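Local coordinates for Ceg4 (Legionella pneumophila subsp. pneumophila, PDB 6AOK), which acts as a HAD-like phosphotyrosine phosphatase, an effector that attenuates activation of eukaryotic MAPK pathways, with an N-terminal magnesium-binding phosphatase domain, at residues Thr17-Thr22 against Glu117-Val122; Thr31-Phe36 against Asp47-Tyr52; Glu35-Leu40 against Thr55-Pro60; Glu62-Phe67 against Val122-Gly127. One frame throughout, in Å; residues are numbered along the deposited sequence. Where two conformers were deposited one is given.

Overall arrangement
Interaction 1 lies at the heart of the domain, where the magnesium-binding loop after strand 13-17 packs on helix 116-125. Interaction 4, its centre about 12 Å from that of interaction 1, continues down the same helix and shares Val-122, bringing in helix 60-71. Interaction 2 starts in the turn that leads into helix 35-39, interaction 3 on the helix itself; their centres are about 9 Å apart, and both lie within the chain loop that interaction 1 closes. Tyr-118 CG of interaction 1 packs on Tyr-37 CE2 of interaction 3, 3.4 Å apart. The Val-32 side chain of interaction 2 lies about 10 Å from the magnesium ion, that of Tyr-37 about 12 Å.

Interaction 1 of 4, residues Thr17-Thr22 against Glu117-Val122; sequences TDFDGT and EYIKAV. With MG (magnesium ion), chain B.
Phe-19 drives its flat ring against Ile-119, whose CG1 lies over the ring centre, 3.7 Å from the centroid and only 12° off its normal. With CG anti to its backbone N (chi1 -177°), Phe-19 points at the helix. Val-122 CB lies 3.9 Å from Phe-19 CZ, and Tyr-118 CE1 the same distance from Phe-19 CE2. A flat aromatic suits this place, since Ile-119 covers a face while Val-122 and Tyr-118 lie at the edge. The fit is looser at Asp-20, whose OD1 stays 4.3 Å from Tyr-118 CE1; its OD2 is bonded to Asn-114. On the far side of the loop, three waters coordinate the magnesium ion, together with Asp-18 OD2, the backbone Asp-20 O and Asp-167. Thr-22 OG1 donates to the anti lone pair of Asp-18 OD2 (2.9 Å). Gly-21, at positive phi, has no CB to press on the preceding carbonyl O or crowd the metal. Asp-18, Asp-20 and Thr-22 fit the DxDx(T/V) signature of the HAD fold.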
loop_
_atom_site.group_PDB
_atom_site.type_symbol
_atom_site.label_atom_id
_atom_site.label_comp_id
_atom_site.label_asym_id
_atom_site.label_seq_id
_atom_site.Cartn_x
_atom_site.Cartn_y
_atom_site.Cartn_z
ATOM N N THR A 17 -0.149 5.612 1.835
ATOM C CA THR A 17 -0.903 4.631 2.600
ATOM C C THR A 17 0.069 3.671 3.279
ATOM O O THR A 17 1.070 3.244 2.690
ATOM C CB THR A 17 -1.893 3.854 1.706
ATOM O OG1 THR A 17 -2.611 2.924 2.506
ATOM C CG2 THR A 17 -1.158 3.088 0.639
ATOM N N ASP A 18 -0.212 3.369 4.530
ATOM C CA ASP A 18 0.411 2.247 5.217
ATOM C C ASP A 18 0.040 0.926 4.519
ATOM O O ASP A 18 -0.902 0.860 3.720
ATOM C CB ASP A 18 -0.062 2.258 6.689
ATOM C CG ASP A 18 0.562 1.145 7.513
ATOM O OD1 ASP A 18 1.807 0.929 7.415
ATOM O OD2 ASP A 18 -0.200 0.502 8.266
ATOM N N PHE A 19 0.813 -0.131 4.802
ATOM C CA PHE A 19 0.458 -1.448 4.274
ATOM C C PHE A 19 -0.184 -2.326 5.349
ATOM O O PHE A 19 -1.403 -2.555 5.306
ATOM C CB PHE A 19 1.690 -2.133 3.616
ATOM C CG PHE A 19 1.360 -3.466 2.993
ATOM C CD1 PHE A 19 0.671 -3.526 1.779
ATOM C CD2 PHE A 19 1.747 -4.657 3.614
ATOM C CE1 PHE A 19 0.348 -4.741 1.203
ATOM C CE2 PHE A 19 1.413 -5.887 3.031
ATOM C CZ PHE A 19 0.726 -5.921 1.829
ATOM N N ASP A 20 0.592 -2.812 6.329
ATOM C CA ASP A 20 0.084 -3.806 7.284
ATOM C C ASP A 20 -0.943 -3.178 8.205
ATOM O O ASP A 20 -0.609 -2.227 8.938
ATOM C CB ASP A 20 1.218 -4.364 8.142
ATOM C CG ASP A 20 2.262 -5.083 7.341
ATOM O OD1 ASP A 20 1.962 -6.139 6.704
ATOM O OD2 ASP A 20 3.399 -4.564 7.321
ATOM N N GLY A 21 -2.159 -3.749 8.230
ATOM C CA GLY A 21 -3.206 -3.246 9.080
ATOM C C GLY A 21 -3.978 -2.089 8.476
ATOM O O GLY A 21 -4.955 -1.637 9.066
ATOM N N THR A 22 -3.576 -1.619 7.311
ATOM C CA THR A 22 -4.313 -0.606 6.574
ATOM C C THR A 22 -4.821 -1.204 5.273
ATOM O O THR A 22 -6.038 -1.376 5.081
ATOM C CB THR A 22 -3.378 0.606 6.345
ATOM O OG1 THR A 22 -2.984 1.154 7.634
ATOM C CG2 THR A 22 -4.071 1.676 5.490
ATOM N N GLU A 117 9.730 -6.413 -1.088
ATOM C CA GLU A 117 9.585 -7.748 -1.698
ATOM C C GLU A 117 8.306 -8.411 -1.208
ATOM O O GLU A 117 7.612 -9.104 -1.975
ATOM C CB GLU A 117 10.783 -8.668 -1.420
ATOM C CG GLU A 117 12.083 -8.109 -1.847
ATOM C CD GLU A 117 12.834 -7.464 -0.663
ATOM O OE1 GLU A 117 12.283 -6.593 0.076
ATOM O OE2 GLU A 117 13.989 -7.843 -0.480
ATOM N N TYR A 118 7.957 -8.162 0.044
ATOM C CA TYR A 118 6.791 -8.813 0.626
ATOM C C TYR A 118 5.515 -8.209 0.075
ATOM O O TYR A 118 4.570 -8.927 -0.295
ATOM C CB TYR A 118 6.816 -8.640 2.146
ATOM C CG TYR A 118 5.582 -9.261 2.751
ATOM C CD1 TYR A 118 4.574 -8.477 3.315
ATOM C CD2 TYR A 118 5.428 -10.654 2.734
ATOM C CE1 TYR A 118 3.403 -9.097 3.879
ATOM C CE2 TYR A 118 4.294 -11.264 3.287
ATOM C CZ TYR A 118 3.293 -10.480 3.848
ATOM O OH TYR A 118 2.203 -11.060 4.459
ATOM N N ILE A 119 5.468 -6.877 0.039
ATOM C CA ILE A 119 4.303 -6.172 -0.477
ATOM C C ILE A 119 4.038 -6.577 -1.923
ATOM O O ILE A 119 2.906 -6.902 -2.280
ATOM C CB ILE A 119 4.500 -4.643 -0.319
ATOM C CG1 ILE A 119 4.494 -4.270 1.180
ATOM C CG2 ILE A 119 3.460 -3.904 -1.122
ATOM C CD1 ILE A 119 5.052 -2.835 1.433
ATOM N N LYS A 120 5.088 -6.631 -2.758
ATOM C CA LYS A 120 4.897 -7.019 -4.151
ATOM C C LYS A 120 4.412 -8.462 -4.273
ATOM O O LYS A 120 3.638 -8.789 -5.191
ATOM C CB LYS A 120 6.192 -6.833 -4.922
ATOM C CG LYS A 120 6.579 -5.380 -5.109
ATOM C CD LYS A 120 7.814 -5.430 -6.020
ATOM C CE LYS A 120 8.548 -4.209 -5.981
ATOM N NZ LYS A 120 9.804 -4.440 -6.828
ATOM N N ALA A 121 4.879 -9.347 -3.387
ATOM C CA ALA A 121 4.377 -10.726 -3.427
ATOM C C ALA A 121 2.898 -10.785 -3.064
ATOM O O ALA A 121 2.166 -11.600 -3.629
ATOM C CB ALA A 121 5.173 -11.639 -2.497
ATOM N N VAL A 122 2.438 -9.964 -2.105
ATOM C CA VAL A 122 1.015 -9.965 -1.764
ATOM C C VAL A 122 0.173 -9.490 -2.945
ATOM O O VAL A 122 -0.860 -10.093 -3.278
ATOM C CB VAL A 122 0.731 -9.098 -0.517
ATOM C CG1 VAL A 122 -0.829 -8.961 -0.339
ATOM C CG2 VAL A 122 1.380 -9.766 0.736
HETATM MG MG MG B . 0.000 -0.559 9.926
HETATM O O HOH W 1 1.974 -1.064 9.737
HETATM O O HOH W 2 0.786 1.184 10.804
HETATM O O HOH W 3 -0.138 -1.605 11.757
#

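Interaction 2 of 4, residues Thr31-Phe36 against Asp47-Tyr52; sequences TVFTEF and DVEQDY
Val-32 presses CG2 over one face of Tyr-52, 3.6 Å from Tyr-52 CG. That CG2 also sits above the centre of the Phe-33 ring, so one methyl of a branched residue serves both aromatics, which also touch each other obliquely, centroids 6.0 Å apart and planes at 77°. At the other end, Asp-47 N donates an almost straight bond (3.1 Å, 174°) to Glu-35 OE1, on the syn side of the carboxylate but 27° out of its plane; a weak second branch reaches OE2. Bent at chi2, Glu-35 swings CD toward Asp-47, and its OE1 also bonds Tyr-44 OH. Asp-47 OD1 lies 3.6 Å from Glu-35 OE2, a like-charge approach; a water sits close to both Glu-35 OE2 and Glu-49 OE2. A type I beta turn from Thr-31 to Thr-34 leads into helix 35-39, with Thr-34 as N-cap: its OG1 donates to Thr-31 O (2.8 Å) and accepts from Tyr-37 N, the N-cap bond. Both segments lie in the insert between strands 13-17 and 106-111, probably a C1 cap. Further out, Tyr-52 OH is bonded to Lys-113 O, and Gln-38 joins the segments by holding both Val-32 O and Gln-50 N.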
loop_
_atom_site.group_PDB
_atom_site.type_symbol
_atom_site.label_atom_id
_atom_site.label_comp_id
_atom_site.label_asym_id
_atom_site.label_seq_id
_atom_site.Cartn_x
_atom_site.Cartn_y
_atom_site.Cartn_z
ATOM N N THR A 31 2.257 -9.658 11.912
ATOM C CA THR A 31 2.512 -10.228 10.594
ATOM C C THR A 31 3.908 -10.806 10.483
ATOM O O THR A 31 4.075 -11.970 10.090
ATOM C CB THR A 31 2.330 -9.146 9.511
ATOM O OG1 THR A 31 0.969 -8.716 9.506
ATOM C CG2 THR A 31 2.656 -9.639 8.149
ATOM N N VAL A 32 4.929 -10.003 10.814
ATOM C CA VAL A 32 6.263 -10.324 10.311
ATOM C C VAL A 32 6.974 -11.351 11.153
ATOM O O VAL A 32 8.005 -11.865 10.711
ATOM C CB VAL A 32 7.158 -9.076 10.165
ATOM C CG1 VAL A 32 6.515 -8.077 9.143
ATOM C CG2 VAL A 32 7.454 -8.428 11.544
ATOM N N PHE A 33 6.441 -11.688 12.324
ATOM C CA PHE A 33 7.032 -12.721 13.174
ATOM C C PHE A 33 6.289 -14.047 13.108
ATOM O O PHE A 33 6.638 -14.980 13.845
ATOM C CB PHE A 33 7.093 -12.200 14.620
ATOM C CG PHE A 33 7.772 -10.816 14.729
ATOM C CD1 PHE A 33 9.149 -10.688 14.483
ATOM C CD2 PHE A 33 7.051 -9.683 15.026
ATOM C CE1 PHE A 33 9.797 -9.413 14.552
ATOM C CE2 PHE A 33 7.685 -8.414 15.112
ATOM C CZ PHE A 33 9.027 -8.289 14.874
ATOM N N THR A 34 5.283 -14.161 12.246
ATOM C CA THR A 34 4.543 -15.406 12.111
ATOM C C THR A 34 5.373 -16.441 11.361
ATOM O O THR A 34 6.269 -16.099 10.575
ATOM C CB THR A 34 3.226 -15.179 11.351
ATOM O OG1 THR A 34 3.520 -14.705 10.015
ATOM C CG2 THR A 34 2.368 -14.185 12.069
ATOM N N GLU A 35 5.005 -17.728 11.533
ATOM C CA GLU A 35 5.691 -18.750 10.742
ATOM C C GLU A 35 5.524 -18.464 9.259
ATOM O O GLU A 35 6.475 -18.620 8.491
ATOM C CB GLU A 35 5.189 -20.159 11.038
ATOM C CG GLU A 35 5.462 -20.653 12.428
ATOM C CD GLU A 35 6.950 -20.805 12.720
ATOM O OE1 GLU A 35 7.745 -21.099 11.816
ATOM O OE2 GLU A 35 7.318 -20.605 13.880
ATOM N N PHE A 36 4.334 -18.015 8.840
ATOM C CA PHE A 36 4.106 -17.819 7.413
ATOM C C PHE A 36 5.043 -16.777 6.831
ATOM O O PHE A 36 5.726 -17.039 5.851
ATOM C CB PHE A 36 2.656 -17.439 7.111
ATOM C CG PHE A 36 2.458 -17.128 5.653
ATOM C CD1 PHE A 36 2.687 -18.113 4.688
ATOM C CD2 PHE A 36 2.137 -15.848 5.245
ATOM C CE1 PHE A 36 2.532 -17.822 3.324
ATOM C CE2 PHE A 36 1.973 -15.532 3.866
ATOM C CZ PHE A 36 2.168 -16.521 2.919
ATOM N N ASP A 47 9.929 -22.442 13.486
ATOM C CA ASP A 47 9.993 -21.990 14.871
ATOM C C ASP A 47 11.291 -21.249 15.184
ATOM O O ASP A 47 11.703 -21.170 16.364
ATOM C CB ASP A 47 9.812 -23.176 15.832
ATOM C CG ASP A 47 9.177 -22.765 17.119
ATOM O OD1 ASP A 47 8.453 -21.730 17.116
ATOM O OD2 ASP A 47 9.439 -23.455 18.139
ATOM N N VAL A 48 11.973 -20.738 14.147
ATOM C CA VAL A 48 13.107 -19.833 14.297
ATOM C C VAL A 48 12.759 -18.550 13.580
ATOM O O VAL A 48 12.226 -18.598 12.471
ATOM C CB VAL A 48 14.412 -20.415 13.724
ATOM C CG1 VAL A 48 15.549 -19.397 13.913
ATOM C CG2 VAL A 48 14.759 -21.777 14.402
ATOM N N GLU A 49 13.029 -17.414 14.198
ATOM C CA GLU A 49 12.806 -16.131 13.539
ATOM C C GLU A 49 14.127 -15.535 13.071
ATOM O O GLU A 49 15.114 -15.566 13.788
ATOM C CB GLU A 49 12.090 -15.154 14.490
ATOM C CG GLU A 49 10.613 -15.475 14.686
ATOM C CD GLU A 49 10.098 -15.055 16.058
ATOM O OE1 GLU A 49 10.496 -13.980 16.531
ATOM O OE2 GLU A 49 9.331 -15.818 16.684
ATOM N N GLN A 50 14.132 -14.983 11.862
ATOM C CA GLN A 50 15.268 -14.242 11.347
ATOM C C GLN A 50 14.859 -12.787 11.247
ATOM O O GLN A 50 13.670 -12.476 11.225
ATOM C CB GLN A 50 15.683 -14.760 9.963
ATOM C CG GLN A 50 16.082 -16.243 9.983
ATOM C CD GLN A 50 16.546 -16.639 8.598
ATOM O OE1 GLN A 50 17.766 -16.671 8.339
ATOM N NE2 GLN A 50 15.571 -16.910 7.673
ATOM N N ASP A 51 15.840 -11.890 11.186
ATOM C CA ASP A 51 15.530 -10.479 11.031
ATOM C C ASP A 51 14.478 -10.489 9.940
ATOM O O ASP A 51 14.651 -11.163 8.924
ATOM C CB ASP A 51 16.761 -9.696 10.584
ATOM C CG ASP A 51 16.455 -8.236 10.311
ATOM O OD1 ASP A 51 15.270 -7.907 10.089
ATOM O OD2 ASP A 51 17.398 -7.419 10.316
ATOM N N TYR A 52 13.389 -9.756 10.127
ATOM C CA TYR A 52 12.319 -9.801 9.120
ATOM C C TYR A 52 12.590 -8.845 7.987
ATOM O O TYR A 52 12.105 -9.048 6.865
ATOM C CB TYR A 52 10.934 -9.495 9.719
ATOM C CG TYR A 52 10.678 -8.010 9.886
ATOM C CD1 TYR A 52 11.068 -7.360 11.051
ATOM C CD2 TYR A 52 10.116 -7.262 8.858
ATOM C CE1 TYR A 52 10.893 -5.984 11.210
ATOM C CE2 TYR A 52 9.946 -5.877 8.998
ATOM C CZ TYR A 52 10.322 -5.258 10.179
ATOM O OH TYR A 52 10.130 -3.871 10.312
HETATM O O HOH W 4 9.487 -18.677 12.562
HETATM O O HOH W 5 8.472 -18.585 15.978
#

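Interaction 3 of 4, residues Glu35-Leu40 against Thr55-Pro60; sequences EFYQSL and TPMKDP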
loop_
_atom_site.group_PDB
_atom_site.type_symbol
_atom_site.label_atom_id
_atom_site.label_comp_id
_atom_site.label_asym_id
_atom_site.label_seq_id
_atom_site.Cartn_x
_atom_site.Cartn_y
_atom_site.Cartn_z
ATOM N N GLU A 35 5.005 -17.728 11.533
ATOM C CA GLU A 35 5.691 -18.750 10.742
ATOM C C GLU A 35 5.524 -18.464 9.259
ATOM O O GLU A 35 6.475 -18.620 8.491
ATOM C CB GLU A 35 5.189 -20.159 11.038
ATOM C CG GLU A 35 5.462 -20.653 12.428
ATOM C CD GLU A 35 6.950 -20.805 12.720
ATOM O OE1 GLU A 35 7.745 -21.099 11.816
ATOM O OE2 GLU A 35 7.318 -20.605 13.880
ATOM N N PHE A 36 4.334 -18.015 8.840
ATOM C CA PHE A 36 4.106 -17.819 7.413
ATOM C C PHE A 36 5.043 -16.777 6.831
ATOM O O PHE A 36 5.726 -17.039 5.851
ATOM C CB PHE A 36 2.656 -17.439 7.111
ATOM C CG PHE A 36 2.458 -17.128 5.653
ATOM C CD1 PHE A 36 2.687 -18.113 4.688
ATOM C CD2 PHE A 36 2.137 -15.848 5.245
ATOM C CE1 PHE A 36 2.532 -17.822 3.324
ATOM C CE2 PHE A 36 1.973 -15.532 3.866
ATOM C CZ PHE A 36 2.168 -16.521 2.919
ATOM N N TYR A 37 5.122 -15.597 7.434
ATOM C CA TYR A 37 6.043 -14.592 6.917
ATOM C C TYR A 37 7.489 -15.090 6.960
ATOM O O TYR A 37 8.275 -14.888 6.012
ATOM C CB TYR A 37 5.905 -13.325 7.741
ATOM C CG TYR A 37 6.655 -12.138 7.199
ATOM C CD1 TYR A 37 8.021 -11.966 7.455
ATOM C CD2 TYR A 37 5.993 -11.191 6.433
ATOM C CE1 TYR A 37 8.698 -10.855 6.936
ATOM C CE2 TYR A 37 6.645 -10.079 5.928
ATOM C CZ TYR A 37 7.985 -9.919 6.172
ATOM O OH TYR A 37 8.636 -8.826 5.645
ATOM N N GLN A 38 7.870 -15.707 8.064
ATOM C CA GLN A 38 9.254 -16.166 8.204
ATOM C C GLN A 38 9.581 -17.235 7.178
ATOM O O GLN A 38 10.742 -17.351 6.742
ATOM C CB GLN A 38 9.485 -16.695 9.631
ATOM C CG GLN A 38 9.434 -15.515 10.661
ATOM C CD GLN A 38 10.716 -14.706 10.655
ATOM O OE1 GLN A 38 11.823 -15.243 10.517
ATOM N NE2 GLN A 38 10.588 -13.454 10.886
ATOM N N SER A 39 8.586 -18.037 6.780
ATOM C CA SER A 39 8.805 -19.062 5.748
ATOM C C SER A 39 9.142 -18.467 4.390
ATOM O O SER A 39 9.646 -19.190 3.504
ATOM C CB SER A 39 7.561 -19.972 5.623
ATOM O OG SER A 39 6.492 -19.320 4.874
ATOM N N LEU A 40 8.868 -17.174 4.184
ATOM C CA LEU A 40 9.217 -16.550 2.913
ATOM C C LEU A 40 10.671 -16.098 2.864
ATOM O O LEU A 40 11.110 -15.602 1.820
ATOM C CB LEU A 40 8.330 -15.325 2.643
ATOM C CG LEU A 40 6.811 -15.565 2.701
ATOM C CD1 LEU A 40 6.057 -14.259 2.661
ATOM C CD2 LEU A 40 6.411 -16.405 1.478
ATOM N N THR A 55 16.821 -9.924 6.062
ATOM C CA THR A 55 17.172 -11.248 5.559
ATOM C C THR A 55 16.679 -11.392 4.113
ATOM O O THR A 55 15.517 -11.064 3.830
ATOM C CB THR A 55 16.538 -12.326 6.443
ATOM O OG1 THR A 55 16.977 -12.163 7.805
ATOM C CG2 THR A 55 16.949 -13.750 5.941
ATOM N N PRO A 56 17.503 -11.889 3.179
ATOM C CA PRO A 56 17.039 -11.981 1.786
ATOM C C PRO A 56 15.799 -12.858 1.677
ATOM O O PRO A 56 15.638 -13.866 2.379
ATOM C CB PRO A 56 18.249 -12.575 1.045
ATOM C CG PRO A 56 19.469 -12.077 1.850
ATOM C CD PRO A 56 18.948 -12.193 3.297
HETATM N N MSE A 57 14.875 -12.426 0.845
HETATM C CA MSE A 57 13.616 -13.144 0.692
HETATM C C MSE A 57 13.755 -14.198 -0.381
HETATM O O MSE A 57 14.596 -14.081 -1.278
HETATM C CB MSE A 57 12.475 -12.169 0.338
HETATM C CG MSE A 57 11.103 -12.788 0.409
HETATM SE SE MSE A 57 9.679 -11.484 0.804
HETATM C CE MSE A 57 9.945 -11.165 2.682
ATOM N N LYS A 58 12.976 -15.283 -0.268
ATOM C CA LYS A 58 12.938 -16.268 -1.342
ATOM C C LYS A 58 12.522 -15.594 -2.647
ATOM O O LYS A 58 11.876 -14.544 -2.660
ATOM C CB LYS A 58 11.966 -17.406 -0.986
ATOM C CG LYS A 58 12.608 -18.363 0.062
ATOM C CD LYS A 58 11.657 -19.357 0.642
ATOM C CE LYS A 58 12.323 -20.208 1.750
ATOM N NZ LYS A 58 11.252 -21.099 2.355
ATOM N N ASP A 59 12.862 -16.226 -3.748
ATOM C CA ASP A 59 12.468 -15.695 -5.053
ATOM C C ASP A 59 10.969 -15.442 -5.136
ATOM O O ASP A 59 10.186 -16.196 -4.533
ATOM C CB ASP A 59 12.858 -16.662 -6.176
ATOM C CG ASP A 59 14.376 -16.893 -6.263
ATOM O OD1 ASP A 59 15.082 -15.879 -6.418
ATOM O OD2 ASP A 59 14.840 -18.065 -6.334
ATOM N N PRO A 60 10.531 -14.451 -5.942
ATOM C CA PRO A 60 9.085 -14.190 -6.058
ATOM C C PRO A 60 8.280 -15.420 -6.410
ATOM O O PRO A 60 7.179 -15.589 -5.855
ATOM C CB PRO A 60 9.006 -13.141 -7.181
ATOM C CG PRO A 60 10.347 -12.411 -7.075
ATOM C CD PRO A 60 11.345 -13.493 -6.731
#
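Lys-58 sets CG anti to its carbonyl carbon (chi1 -76°) and runs extended beyond it, following the Leu-40 and Ser-39 carbonyls; in Met-57, a selenomethionine, a bend at chi3 (-75°) turns CE toward Tyr-37. The bond from Lys-58 NZ to Ser-39 O is short, 2.7 Å, with NZ in the carbonyl plane. Beside it Lys-58 N donates to Leu-40 O (2.8 Å, 168°), so one residue satisfies two successive carbonyls. They lie where the chain leaves the short helix, and carbonyls without helical partners suit a lysine, whose charge may be favoured here. The loop before helix 60-71 is thus tied back to helix 35-39 within the insert between strands 13-17 and 106-111, the probable cap region. Met-57 CG touches Leu-40 O at 3.1 Å, while Met-57 CE lies 4.0 Å from Tyr-37 OH, the side chains crossing at about a right angle. Methionine's long unbranched chain, here with selenium for sulphur, suits this spot: its selenium packs on the Tyr-118 backbone and Glu-117 CB. Tyr-37 OH is bonded to Asn-114.

Interaction 4 of 4, residues Glu62-Phe67 against Val122-Gly127; sequences EAQALF and VFKYQG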
loop_
_atom_site.group_PDB
_atom_site.type_symbol
_atom_site.label_atom_id
_atom_site.label_comp_id
_atom_site.label_asym_id
_atom_site.label_seq_id
_atom_site.Cartn_x
_atom_site.Cartn_y
_atom_site.Cartn_z
ATOM N N GLU A 62 8.842 -18.516 -5.723
ATOM C CA GLU A 62 8.735 -19.336 -4.518
ATOM C C GLU A 62 7.750 -18.742 -3.528
ATOM O O GLU A 62 6.995 -19.471 -2.886
ATOM C CB GLU A 62 10.080 -19.460 -3.807
ATOM C CG GLU A 62 11.295 -19.845 -4.607
ATOM C CD GLU A 62 12.516 -19.991 -3.678
ATOM O OE1 GLU A 62 12.554 -21.032 -3.029
ATOM O OE2 GLU A 62 13.417 -19.104 -3.604
ATOM N N ALA A 63 7.784 -17.403 -3.348
ATOM C CA ALA A 63 6.820 -16.772 -2.447
ATOM C C ALA A 63 5.398 -17.014 -2.937
ATOM O O ALA A 63 4.480 -17.289 -2.145
ATOM C CB ALA A 63 7.089 -15.261 -2.338
ATOM N N GLN A 64 5.203 -16.933 -4.251
ATOM C CA GLN A 64 3.886 -17.227 -4.811
ATOM C C GLN A 64 3.445 -18.651 -4.460
ATOM O O GLN A 64 2.285 -18.888 -4.083
ATOM C CB GLN A 64 3.952 -17.009 -6.329
ATOM C CG GLN A 64 2.686 -17.401 -7.050
ATOM C CD GLN A 64 1.576 -16.355 -6.924
ATOM O OE1 GLN A 64 1.807 -15.188 -6.460
ATOM N NE2 GLN A 64 0.356 -16.767 -7.304
ATOM N N ALA A 65 4.357 -19.618 -4.594
ATOM C CA ALA A 65 4.036 -21.007 -4.273
ATOM C C ALA A 65 3.630 -21.166 -2.814
ATOM O O ALA A 65 2.706 -21.929 -2.493
ATOM C CB ALA A 65 5.238 -21.905 -4.572
ATOM N N LEU A 66 4.318 -20.459 -1.919
ATOM C CA LEU A 66 3.973 -20.501 -0.495
ATOM C C LEU A 66 2.618 -19.839 -0.204
ATOM O O LEU A 66 1.839 -20.335 0.632
ATOM C CB LEU A 66 5.094 -19.833 0.304
ATOM C CG LEU A 66 6.385 -20.679 0.307
ATOM C CD1 LEU A 66 7.612 -19.852 0.781
ATOM C CD2 LEU A 66 6.237 -21.884 1.231
ATOM N N PHE A 67 2.320 -18.711 -0.860
ATOM C CA PHE A 67 0.994 -18.128 -0.717
ATOM C C PHE A 67 -0.072 -19.089 -1.214
ATOM O O PHE A 67 -1.106 -19.291 -0.559
ATOM C CB PHE A 67 0.890 -16.816 -1.486
ATOM C CG PHE A 67 1.325 -15.619 -0.704
ATOM C CD1 PHE A 67 2.660 -15.214 -0.695
ATOM C CD2 PHE A 67 0.399 -14.882 -0.014
ATOM C CE1 PHE A 67 3.062 -14.106 0.008
ATOM C CE2 PHE A 67 0.788 -13.766 0.717
ATOM C CZ PHE A 67 2.121 -13.383 0.735
ATOM N N VAL A 122 2.438 -9.964 -2.105
ATOM C CA VAL A 122 1.015 -9.965 -1.764
ATOM C C VAL A 122 0.173 -9.490 -2.945
ATOM O O VAL A 122 -0.860 -10.093 -3.278
ATOM C CB VAL A 122 0.731 -9.098 -0.517
ATOM C CG1 VAL A 122 -0.829 -8.961 -0.339
ATOM C CG2 VAL A 122 1.380 -9.766 0.736
ATOM N N PHE A 123 0.545 -8.341 -3.532
ATOM C CA PHE A 123 -0.176 -7.849 -4.713
ATOM C C PHE A 123 -0.160 -8.879 -5.823
ATOM O O PHE A 123 -1.175 -9.121 -6.475
ATOM C CB PHE A 123 0.470 -6.537 -5.218
ATOM C CG PHE A 123 -0.043 -5.296 -4.518
ATOM C CD1 PHE A 123 0.545 -4.847 -3.325
ATOM C CD2 PHE A 123 -1.084 -4.574 -5.072
ATOM C CE1 PHE A 123 0.096 -3.729 -2.685
ATOM C CE2 PHE A 123 -1.597 -3.430 -4.409
ATOM C CZ PHE A 123 -1.007 -2.995 -3.230
ATOM N N LYS A 124 0.986 -9.497 -6.060
ATOM C CA LYS A 124 1.090 -10.512 -7.123
ATOM C C LYS A 124 0.181 -11.685 -6.842
ATOM O O LYS A 124 -0.498 -12.190 -7.745
ATOM C CB LYS A 124 2.542 -10.994 -7.235
ATOM C CG LYS A 124 2.873 -12.102 -8.281
ATOM C CD LYS A 124 2.487 -11.666 -9.665
ATOM C CE LYS A 124 3.042 -10.284 -10.036
ATOM N NZ LYS A 124 2.412 -9.802 -11.325
ATOM N N TYR A 125 0.191 -12.171 -5.603
ATOM C CA TYR A 125 -0.675 -13.295 -5.273
ATOM C C TYR A 125 -2.123 -12.925 -5.540
ATOM O O TYR A 125 -2.944 -13.775 -5.974
ATOM C CB TYR A 125 -0.484 -13.688 -3.806
ATOM C CG TYR A 125 -1.534 -14.690 -3.386
ATOM C CD1 TYR A 125 -1.562 -15.968 -3.958
ATOM C CD2 TYR A 125 -2.492 -14.361 -2.457
ATOM C CE1 TYR A 125 -2.546 -16.885 -3.617
ATOM C CE2 TYR A 125 -3.472 -15.268 -2.103
ATOM C CZ TYR A 125 -3.505 -16.515 -2.696
ATOM O OH TYR A 125 -4.513 -17.431 -2.373
ATOM N N GLN A 126 -2.474 -11.654 -5.274
ATOM C CA GLN A 126 -3.875 -11.252 -5.367
ATOM C C GLN A 126 -4.251 -10.705 -6.739
ATOM O O GLN A 126 -5.302 -10.074 -6.882
ATOM C CB GLN A 126 -4.235 -10.284 -4.227
ATOM C CG GLN A 126 -4.138 -11.019 -2.827
ATOM C CD GLN A 126 -4.775 -10.230 -1.724
ATOM O OE1 GLN A 126 -4.088 -9.583 -0.923
ATOM N NE2 GLN A 126 -6.098 -10.255 -1.671
ATOM N N GLY A 127 -3.493 -11.030 -7.757
ATOM C CA GLY A 127 -3.984 -10.898 -9.110
ATOM C C GLY A 127 -3.495 -9.663 -9.804
ATOM O O GLY A 127 -4.012 -9.333 -10.866
HETATM O O HOH W 6 -2.077 -15.753 -7.733
#
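Gln-64 NE2 is held by two partners, Glu-68 OE2 one turn along its own helix and a water at 2.7 Å that in turn donates to Tyr-125 O (2.8 Å). Glutamine suits this place because its amide can give N-H both to an acid and to a water that reaches the neighbouring helix end. A bend at chi2 (78°) carries CD across toward Tyr-125, leaving Gln-64 OE1 3.3 Å from Tyr-125 CA. Lys-124 CG also touches this oxygen, while its NZ leads off to Phe-128 O. Beneath the polar layer, Phe-67 lays CB over one face of the Tyr-125 ring, 3.6 Å from Tyr-125 CD1. The two rings are nearly parallel (28°) but slid apart, centroids 5.3 Å from each other, and so barely overlap. At its far end Phe-67 CZ meets Val-122 CG2 at 3.7 Å. Helices 60-71 and 116-125 thus pack through large apolar groups, and the second ends here in a Schellman motif, with Gly-127 as C-prime residue at positive phi, Phe-128 N bonded to Phe-123 O and Gly-127 N to Lys-124 O. Tyr-125 OH reaches Gly-72 O just past helix 60-71, and Phe-67 packs edge-to-face with Phe-36 of helix 35-39.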